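Local coordinates for phenyl-3-pyruvate decarboxylase (Azospirillum brasilense, PDB 2NXW), which catalyses the thiamine diphosphate- and magnesium-dependent decarboxylation of phenylpyruvate and of indole-3-pyruvate, the latter to indole-3-acetaldehyde in auxin biosynthesis, at residues 397-402 and 422-427; 171-176 and 196-201; 117-122 and 180-185. One frame throughout, in Å; residues are numbered along the deposited sequence.

Contact 1 of 3, residues 397-402 and 422-427; sequences AADMGD and AGMGFG. With TPP (thiamine diphosphate), chain E.
The carboxylate of Asp399 meets the 422-427 loop both in its plane and above it. OD1 takes Gly425 N on its syn lone pair (2.8 Å) and Met400 N of its own segment on the anti one, while Gly427 N reaches OD2 at 2.9 Å from well above the plane, 66° out of it. Three backbone N-H groups thus fix the rotation of the carboxylate. Without the carboxylate, as with an alanine here, the amides of Gly425 and Gly427 would probably lose their acceptor and the turn its hold. The Phe426 ring presents an edge to Ala398 O, CD2 at 3.5 Å, a buried carbonyl with no partner in the model. Met400, with CG anti to the backbone N (chi1 174°), lays CG on Ala422 O and CE on Ala422 CB. Ala422 O accepts N4' of thiamine diphosphate at 2.7 Å, and Met424 N donates to N3'. Met424 SD lies 3.2 Å from thiazolium C4, consistent with the bulky apolar residue that supports the V-shaped cofactor in relatives. Asp402 N holds diphosphate O2B. The site follows strand 395-398, beside strand 443-448, and leads into helices 402-407 and 427-437, with helix 449-455 against Asp399 and Met424.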
loop_
_atom_site.group_PDB
_atom_site.type_symbol
_atom_site.label_atom_id
_atom_site.label_comp_id
_atom_site.label_asym_id
_atom_site.label_seq_id
_atom_site.Cartn_x
_atom_site.Cartn_y
_atom_site.Cartn_z
ATOM N N ALA A 397 -30.408 -22.757 -6.274
ATOM C CA ALA A 397 -29.366 -22.032 -5.556
ATOM C C ALA A 397 -28.254 -23.072 -5.420
ATOM O O ALA A 397 -28.484 -24.188 -4.949
ATOM C CB ALA A 397 -29.849 -21.594 -4.185
ATOM N N ALA A 398 -27.055 -22.729 -5.851
ATOM C CA ALA A 398 -25.960 -23.676 -5.768
ATOM C C ALA A 398 -24.781 -23.100 -5.010
ATOM O O ALA A 398 -24.527 -21.899 -5.045
ATOM C CB ALA A 398 -25.513 -24.071 -7.177
ATOM N N ASP A 399 -24.073 -23.971 -4.299
ATOM C CA ASP A 399 -22.870 -23.568 -3.589
ATOM C C ASP A 399 -21.726 -23.749 -4.590
ATOM O O ASP A 399 -21.965 -24.064 -5.762
ATOM C CB ASP A 399 -22.640 -24.463 -2.368
ATOM C CG ASP A 399 -21.960 -23.720 -1.228
ATOM O OD1 ASP A 399 -20.788 -23.319 -1.405
ATOM O OD2 ASP A 399 -22.590 -23.537 -0.165
ATOM N N MET A 400 -20.497 -23.521 -4.142
ATOM C CA MET A 400 -19.330 -23.721 -4.994
ATOM C C MET A 400 -18.882 -25.164 -4.783
ATOM O O MET A 400 -18.816 -25.638 -3.643
ATOM C CB MET A 400 -18.201 -22.764 -4.594
ATOM C CG MET A 400 -16.897 -23.004 -5.342
ATOM S SD MET A 400 -17.090 -22.867 -7.119
ATOM C CE MET A 400 -15.415 -23.178 -7.645
ATOM N N GLY A 401 -18.587 -25.848 -5.885
ATOM C CA GLY A 401 -18.166 -27.246 -5.842
ATOM C C GLY A 401 -18.730 -27.931 -7.074
ATOM O O GLY A 401 -19.253 -27.272 -7.967
ATOM N N ASP A 402 -18.629 -29.255 -7.160
ATOM C CA ASP A 402 -19.179 -29.928 -8.329
ATOM C C ASP A 402 -20.699 -29.744 -8.397
ATOM O O ASP A 402 -21.306 -29.912 -9.453
ATOM C CB ASP A 402 -18.797 -31.416 -8.337
ATOM C CG ASP A 402 -18.898 -32.034 -9.729
ATOM O OD1 ASP A 402 -18.999 -31.276 -10.718
ATOM O OD2 ASP A 402 -18.872 -33.280 -9.825
ATOM N N ALA A 422 -16.671 -17.638 -6.309
ATOM C CA ALA A 422 -16.309 -19.013 -5.946
ATOM C C ALA A 422 -16.136 -19.286 -4.462
ATOM O O ALA A 422 -15.391 -20.189 -4.078
ATOM C CB ALA A 422 -15.046 -19.432 -6.700
ATOM N N GLY A 423 -16.834 -18.531 -3.624
ATOM C CA GLY A 423 -16.736 -18.753 -2.192
ATOM C C GLY A 423 -17.768 -19.769 -1.730
ATOM O O GLY A 423 -18.927 -19.726 -2.135
ATOM N N MET A 424 -17.343 -20.687 -0.878
ATOM C CA MET A 424 -18.239 -21.712 -0.346
ATOM C C MET A 424 -19.107 -21.218 0.797
ATOM O O MET A 424 -18.731 -20.303 1.540
ATOM C CB MET A 424 -17.437 -22.905 0.178
ATOM C CG MET A 424 -16.771 -23.730 -0.882
ATOM S SD MET A 424 -15.580 -24.828 -0.141
ATOM C CE MET A 424 -16.652 -25.958 0.817
ATOM N N GLY A 425 -20.260 -21.875 0.949
ATOM C CA GLY A 425 -21.181 -21.565 2.028
ATOM C C GLY A 425 -22.409 -20.819 1.569
ATOM O O GLY A 425 -23.395 -20.729 2.288
ATOM N N PHE A 426 -22.362 -20.323 0.345
ATOM C CA PHE A 426 -23.462 -19.547 -0.222
ATOM C C PHE A 426 -24.766 -20.324 -0.436
ATOM O O PHE A 426 -25.859 -19.791 -0.236
ATOM C CB PHE A 426 -22.989 -19.001 -1.581
ATOM C CG PHE A 426 -24.022 -18.216 -2.344
ATOM C CD1 PHE A 426 -24.137 -16.847 -2.157
ATOM C CD2 PHE A 426 -24.829 -18.829 -3.298
ATOM C CE1 PHE A 426 -25.039 -16.091 -2.914
ATOM C CE2 PHE A 426 -25.735 -18.081 -4.062
ATOM C CZ PHE A 426 -25.842 -16.717 -3.877
ATOM N N GLY A 427 -24.632 -21.585 -0.829
ATOM C CA GLY A 427 -25.776 -22.390 -1.226
ATOM C C GLY A 427 -27.040 -22.482 -0.408
ATOM O O GLY A 427 -28.111 -22.027 -0.840
HETATM N "N1'" TPP E . -13.150 -21.802 1.651
HETATM C "C2'" TPP E . -14.142 -21.052 1.146
HETATM C CM2 TPP E . -14.984 -20.197 2.082
HETATM N "N3'" TPP E . -14.392 -21.041 -0.166
HETATM C "C4'" TPP E . -13.664 -21.783 -1.048
HETATM N "N4'" TPP E . -13.921 -21.680 -2.381
HETATM C "C5'" TPP E . -12.637 -22.649 -0.551
HETATM C "C6'" TPP E . -12.390 -22.609 0.837
HETATM C "C7'" TPP E . -11.791 -23.563 -1.466
HETATM N N3 TPP E . -12.588 -24.693 -2.129
HETATM C C2 TPP E . -12.983 -24.534 -3.395
HETATM S S1 TPP E . -13.805 -26.034 -3.781
HETATM C C5 TPP E . -13.569 -26.829 -2.229
HETATM C C4 TPP E . -12.857 -25.888 -1.491
HETATM C CM4 TPP E . -12.417 -26.182 -0.030
HETATM C C6 TPP E . -14.050 -28.181 -1.880
HETATM C C7 TPP E . -15.589 -28.182 -1.830
HETATM O O7 TPP E . -15.935 -29.427 -1.279
HETATM P PA TPP E . -17.476 -29.751 -1.441
HETATM O O1A TPP E . -18.383 -28.682 -0.838
HETATM O O2A TPP E . -17.656 -31.094 -0.736
HETATM O O3A TPP E . -17.886 -29.928 -2.970
HETATM P PB TPP E . -17.011 -30.904 -3.982
HETATM O O1B TPP E . -16.679 -32.223 -3.281
HETATM O O2B TPP E . -17.952 -31.100 -5.205
HETATM O O3B TPP E . -15.750 -30.189 -4.443
#

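Contact 2 of 3, residues 171-176 and 196-201; sequences AARAQS and GDDPAW. Unlike the reference sequence in segment 171-176: Gln175 (reference Leu).
Arg173 and Asp198 cross at about a right angle, their guanidinium and carboxylate planes 68° apart. The salt bridge runs mainly through Arg173 NE, which points almost straight at the syn lone pair of Asp198 OD2 over a short 2.5 Å, with the oxygen lying in the guanidinium plane; NH2 adds a weak bond to the same oxygen at 3.2 Å. Bends at chi2 and chi3 turn the arginine chain so that NE faces the loop. Asp198 OD1 pairs with Arg34, so the carboxylate is shared between two arginines. Trp201 turns a face to the helix instead. Ala174 CB sits over its five-membered ring as a CH-pi contact, 3.7 Å from the centroid and 8° off the normal. Ala171 CB approaches CZ2 at 4.0 Å, and Gln175, a leucine in the reference sequence, brings CG to CH2 with its amide steeply inclined to the indole, 80° between planes. Both groups fasten the C-terminal end of helix 161-175 to the linker that runs from strand 179-184 to helix 205-221, on the way into the central domain. The link between strands 317-321 and 324-327 lies alongside, where Trp201 touches Arg323.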
loop_
_atom_site.group_PDB
_atom_site.type_symbol
_atom_site.label_atom_id
_atom_site.label_comp_id
_atom_site.label_asym_id
_atom_site.label_seq_id
_atom_site.Cartn_x
_atom_site.Cartn_y
_atom_site.Cartn_z
ATOM N N ALA A 171 -26.334 5.019 -4.267
ATOM C CA ALA A 171 -25.081 4.477 -4.787
ATOM C C ALA A 171 -25.227 2.963 -5.004
ATOM O O ALA A 171 -24.732 2.425 -5.990
ATOM C CB ALA A 171 -23.941 4.760 -3.810
ATOM N N ALA A 172 -25.904 2.287 -4.079
ATOM C CA ALA A 172 -26.109 0.848 -4.214
ATOM C C ALA A 172 -26.902 0.564 -5.491
ATOM O O ALA A 172 -26.615 -0.383 -6.213
ATOM C CB ALA A 172 -26.855 0.299 -2.993
ATOM N N ARG A 173 -27.887 1.405 -5.782
ATOM C CA ARG A 173 -28.710 1.216 -6.973
ATOM C C ARG A 173 -28.010 1.655 -8.254
ATOM O O ARG A 173 -28.241 1.084 -9.326
ATOM C CB ARG A 173 -30.035 1.977 -6.812
ATOM C CG ARG A 173 -31.061 1.246 -5.956
ATOM C CD ARG A 173 -31.848 2.183 -5.057
ATOM N NE ARG A 173 -32.640 3.165 -5.792
ATOM C CZ ARG A 173 -33.763 2.899 -6.451
ATOM N NH1 ARG A 173 -34.252 1.664 -6.480
ATOM N NH2 ARG A 173 -34.411 3.877 -7.072
ATOM N N ALA A 174 -27.131 2.646 -8.148
ATOM C CA ALA A 174 -26.443 3.145 -9.328
ATOM C C ALA A 174 -25.337 2.235 -9.821
ATOM O O ALA A 174 -25.068 2.185 -11.016
ATOM C CB ALA A 174 -25.890 4.547 -9.066
ATOM N N GLN A 175 -24.698 1.510 -8.908
ATOM C CA GLN A 175 -23.612 0.631 -9.313
ATOM C C GLN A 175 -23.865 -0.828 -8.997
ATOM O O GLN A 175 -23.031 -1.669 -9.303
ATOM C CB GLN A 175 -22.296 1.085 -8.674
ATOM C CG GLN A 175 -21.747 2.382 -9.275
ATOM C CD GLN A 175 -21.186 2.209 -10.686
ATOM O OE1 GLN A 175 -21.647 1.363 -11.462
ATOM N NE2 GLN A 175 -20.194 3.028 -11.030
ATOM N N SER A 176 -25.010 -1.122 -8.392
ATOM C CA SER A 176 -25.373 -2.500 -8.050
ATOM C C SER A 176 -24.287 -3.195 -7.223
ATOM O O SER A 176 -23.805 -4.271 -7.582
ATOM C CB SER A 176 -25.663 -3.296 -9.330
ATOM O OG SER A 176 -26.350 -4.505 -9.041
ATOM N N GLY A 196 -35.685 11.310 0.912
ATOM C CA GLY A 196 -36.122 11.627 -0.438
ATOM C C GLY A 196 -35.605 10.641 -1.474
ATOM O O GLY A 196 -35.195 9.529 -1.126
ATOM N N ASP A 197 -35.615 11.042 -2.742
ATOM C CA ASP A 197 -35.152 10.178 -3.824
ATOM C C ASP A 197 -33.639 10.147 -3.962
ATOM O O ASP A 197 -32.933 11.006 -3.430
ATOM C CB ASP A 197 -35.741 10.624 -5.165
ATOM C CG ASP A 197 -37.249 10.572 -5.191
ATOM O OD1 ASP A 197 -37.844 9.716 -4.499
ATOM O OD2 ASP A 197 -37.843 11.386 -5.929
ATOM N N ASP A 198 -33.139 9.153 -4.692
ATOM C CA ASP A 198 -31.703 9.036 -4.908
ATOM C C ASP A 198 -31.180 10.269 -5.632
ATOM O O ASP A 198 -31.830 10.791 -6.544
ATOM C CB ASP A 198 -31.346 7.845 -5.810
ATOM C CG ASP A 198 -31.790 6.505 -5.259
ATOM O OD1 ASP A 198 -32.068 6.384 -4.046
ATOM O OD2 ASP A 198 -31.838 5.555 -6.079
ATOM N N PRO A 199 -30.005 10.763 -5.231
ATOM C CA PRO A 199 -29.462 11.933 -5.924
ATOM C C PRO A 199 -28.983 11.445 -7.299
ATOM O O PRO A 199 -28.522 10.310 -7.434
ATOM C CB PRO A 199 -28.316 12.374 -5.013
ATOM C CG PRO A 199 -27.896 11.103 -4.339
ATOM C CD PRO A 199 -29.214 10.450 -4.027
ATOM N N ALA A 200 -29.092 12.289 -8.318
ATOM C CA ALA A 200 -28.689 11.896 -9.667
ATOM C C ALA A 200 -27.183 11.752 -9.879
ATOM O O ALA A 200 -26.395 12.584 -9.428
ATOM C CB ALA A 200 -29.259 12.889 -10.685
ATOM N N TRP A 201 -26.789 10.678 -10.559
ATOM C CA TRP A 201 -25.382 10.447 -10.873
ATOM C C TRP A 201 -25.115 11.088 -12.231
ATOM O O TRP A 201 -26.025 11.206 -13.053
ATOM C CB TRP A 201 -25.074 8.945 -10.928
ATOM C CG TRP A 201 -24.747 8.358 -9.587
ATOM C CD1 TRP A 201 -25.505 8.428 -8.452
ATOM C CD2 TRP A 201 -23.575 7.609 -9.242
ATOM N NE1 TRP A 201 -24.876 7.770 -7.419
ATOM C CE2 TRP A 201 -23.690 7.258 -7.876
ATOM C CE3 TRP A 201 -22.438 7.199 -9.953
ATOM C CZ2 TRP A 201 -22.712 6.516 -7.206
ATOM C CZ3 TRP A 201 -21.461 6.457 -9.284
ATOM C CH2 TRP A 201 -21.608 6.125 -7.920
#

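Contact 3 of 3, residues 117-122 and 180-185; sequences SGAPGT and YLEIPR
Backbone hydrogen bonds join Ser117 and Ala119 to the 180-185 segment in parallel register. Ser117 N donates to Leu181 O, and Ile183 N returns a bond to Ser117 O, both at 2.9 Å and both nearly straight. At the end of strand 113-119, Arg185 N reaches Ala119 O at 2.8 Å, the donor tilted 28° from the carbonyl plane. Weaker CA-H...O contacts fill in between: Glu182 CA lies 3.5 Å from Ser117 O, and Pro184 CA approaches the carbonyls of both Ala119 and Pro120. Residues 117-119 and 180-184, whose directions differ by 34°, belong to neighbouring strands in the six-stranded parallel sheet of the N-terminal, pyrimidine-binding domain of thiamine diphosphate enzymes. Strand 179-184 is laid between 113-119 and the outer strand 152-154, the latter preceding it in sequence and joined to it by a right-handed beta-alpha-beta crossover through helix 161-175. Apolar side-chain contacts are small. Ala119 CB rests on Glu182 CG at 3.7 Å, on the sheet face they share with Ser117 and Pro184. Thr122 CG2 crosses the Pro184 ring obliquely, touching CB at 3.7 Å, and Ser117 CB lies near the hydroxyl end of Tyr180. Among polar side chains, Ser117 OG swings anti to the backbone N (chi1 179°) and bonds to Gly118 O in the carbonyl plane. Tyr180 OH donates to the anti lone pair of Glu182 OE1 at 2.6 Å, in the plane of the tyrosine ring; Asp139 also lies close to that oxygen, and the tyrosine proton would be expected to ease the crowding of negative charge. Gln141 NE2 bonds both hydroxyls, of Ser117 and Tyr180. Arg185 lays CG beside Gly121 N, while its NE forms a salt bridge with Glu124.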
loop_
_atom_site.group_PDB
_atom_site.type_symbol
_atom_site.label_atom_id
_atom_site.label_comp_id
_atom_site.label_asym_id
_atom_site.label_seq_id
_atom_site.Cartn_x
_atom_site.Cartn_y
_atom_site.Cartn_z
ATOM N N SER A 117 -25.239 -1.855 10.416
ATOM C CA SER A 117 -24.649 -2.295 11.673
ATOM C C SER A 117 -24.985 -1.381 12.829
ATOM O O SER A 117 -24.982 -0.159 12.685
ATOM C CB SER A 117 -23.118 -2.359 11.578
ATOM O OG SER A 117 -22.545 -2.771 12.815
ATOM N N GLY A 118 -25.282 -1.982 13.974
ATOM C CA GLY A 118 -25.515 -1.187 15.166
ATOM C C GLY A 118 -24.128 -0.683 15.552
ATOM O O GLY A 118 -23.110 -1.178 15.053
ATOM N N ALA A 119 -24.063 0.304 16.434
ATOM C CA ALA A 119 -22.778 0.843 16.854
ATOM C C ALA A 119 -22.951 1.534 18.195
ATOM O O ALA A 119 -24.074 1.815 18.616
ATOM C CB ALA A 119 -22.265 1.844 15.821
ATOM N N PRO A 120 -21.842 1.795 18.895
ATOM C CA PRO A 120 -21.918 2.469 20.197
ATOM C C PRO A 120 -22.598 3.826 20.027
ATOM O O PRO A 120 -22.522 4.426 18.953
ATOM C CB PRO A 120 -20.447 2.613 20.593
ATOM C CG PRO A 120 -19.802 1.410 19.950
ATOM C CD PRO A 120 -20.458 1.389 18.586
ATOM N N GLY A 121 -23.263 4.293 21.081
ATOM C CA GLY A 121 -23.925 5.587 21.027
ATOM C C GLY A 121 -22.913 6.691 20.778
ATOM O O GLY A 121 -21.742 6.553 21.128
ATOM N N THR A 122 -23.358 7.795 20.184
ATOM C CA THR A 122 -22.456 8.902 19.876
ATOM C C THR A 122 -21.729 9.501 21.073
ATOM O O THR A 122 -20.705 10.157 20.909
ATOM C CB THR A 122 -23.187 10.046 19.160
ATOM O OG1 THR A 122 -24.221 10.555 20.007
ATOM C CG2 THR A 122 -23.783 9.561 17.848
ATOM N N TYR A 180 -22.708 0.332 3.114
ATOM C CA TYR A 180 -22.610 0.198 4.557
ATOM C C TYR A 180 -23.198 1.373 5.340
ATOM O O TYR A 180 -22.853 2.527 5.089
ATOM C CB TYR A 180 -21.123 0.044 4.915
ATOM C CG TYR A 180 -20.829 -0.071 6.392
ATOM C CD1 TYR A 180 -21.208 -1.198 7.107
ATOM C CD2 TYR A 180 -20.148 0.949 7.073
ATOM C CE1 TYR A 180 -20.925 -1.322 8.456
ATOM C CE2 TYR A 180 -19.861 0.835 8.426
ATOM C CZ TYR A 180 -20.253 -0.301 9.114
ATOM O OH TYR A 180 -19.990 -0.401 10.462
ATOM N N LEU A 181 -24.084 1.068 6.285
ATOM C CA LEU A 181 -24.696 2.086 7.132
ATOM C C LEU A 181 -24.445 1.691 8.577
ATOM O O LEU A 181 -24.782 0.584 8.991
ATOM C CB LEU A 181 -26.206 2.182 6.881
ATOM C CG LEU A 181 -26.603 2.729 5.507
ATOM C CD1 LEU A 181 -28.119 2.632 5.317
ATOM C CD2 LEU A 181 -26.140 4.189 5.388
ATOM N N GLU A 182 -23.849 2.602 9.341
ATOM C CA GLU A 182 -23.527 2.370 10.741
ATOM C C GLU A 182 -24.446 3.287 11.550
ATOM O O GLU A 182 -24.471 4.497 11.325
ATOM C CB GLU A 182 -22.046 2.717 10.947
ATOM C CG GLU A 182 -21.443 2.368 12.279
ATOM C CD GLU A 182 -19.945 2.604 12.272
ATOM O OE1 GLU A 182 -19.205 1.775 11.693
ATOM O OE2 GLU A 182 -19.507 3.629 12.831
ATOM N N ILE A 183 -25.208 2.714 12.475
ATOM C CA ILE A 183 -26.152 3.496 13.269
ATOM C C ILE A 183 -25.896 3.442 14.776
ATOM O O ILE A 183 -26.147 2.421 15.419
ATOM C CB ILE A 183 -27.608 3.021 13.023
ATOM C CG1 ILE A 183 -27.902 2.976 11.519
ATOM C CG2 ILE A 183 -28.588 3.959 13.723
ATOM C CD1 ILE A 183 -29.305 2.493 11.180
ATOM N N PRO A 184 -25.375 4.541 15.361
ATOM C CA PRO A 184 -25.113 4.581 16.806
ATOM C C PRO A 184 -26.444 4.237 17.495
ATOM O O PRO A 184 -27.496 4.725 17.086
ATOM C CB PRO A 184 -24.692 6.032 17.032
ATOM C CG PRO A 184 -23.999 6.383 15.742
ATOM C CD PRO A 184 -24.919 5.779 14.699
ATOM N N ARG A 185 -26.420 3.423 18.541
ATOM C CA ARG A 185 -27.686 3.037 19.150
ATOM C C ARG A 185 -28.563 4.157 19.707
ATOM O O ARG A 185 -29.781 3.995 19.773
ATOM C CB ARG A 185 -27.470 1.958 20.213
ATOM C CG ARG A 185 -26.524 2.305 21.326
ATOM C CD ARG A 185 -26.582 1.200 22.357
ATOM N NE ARG A 185 -25.494 1.277 23.320
ATOM C CZ ARG A 185 -25.247 0.348 24.235
ATOM N NH1 ARG A 185 -26.018 -0.730 24.308
ATOM N NH2 ARG A 185 -24.223 0.489 25.065
#

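How the contacts relate
From the N terminus, residues 117-122 open contact 3 at the end of strand 113-119. The chain then forms strand 152-154 and helix 161-175, whose last turns open contact 2, before strand 179-184 closes contact 3 and the linker at 196-201 closes contact 2. These two loops therefore cross: one is fastened within the N-terminal sheet, the other ties the helix feeding that sheet to the chain leaving it, their centres about 22 Å apart. Contact 1 comes later, in series with both, and closes a short loop in the C-terminal domain beside the cofactor. Its centre lies about 30 Å from that of contact 2 and about 31 Å from that of contact 3, and it touches neither.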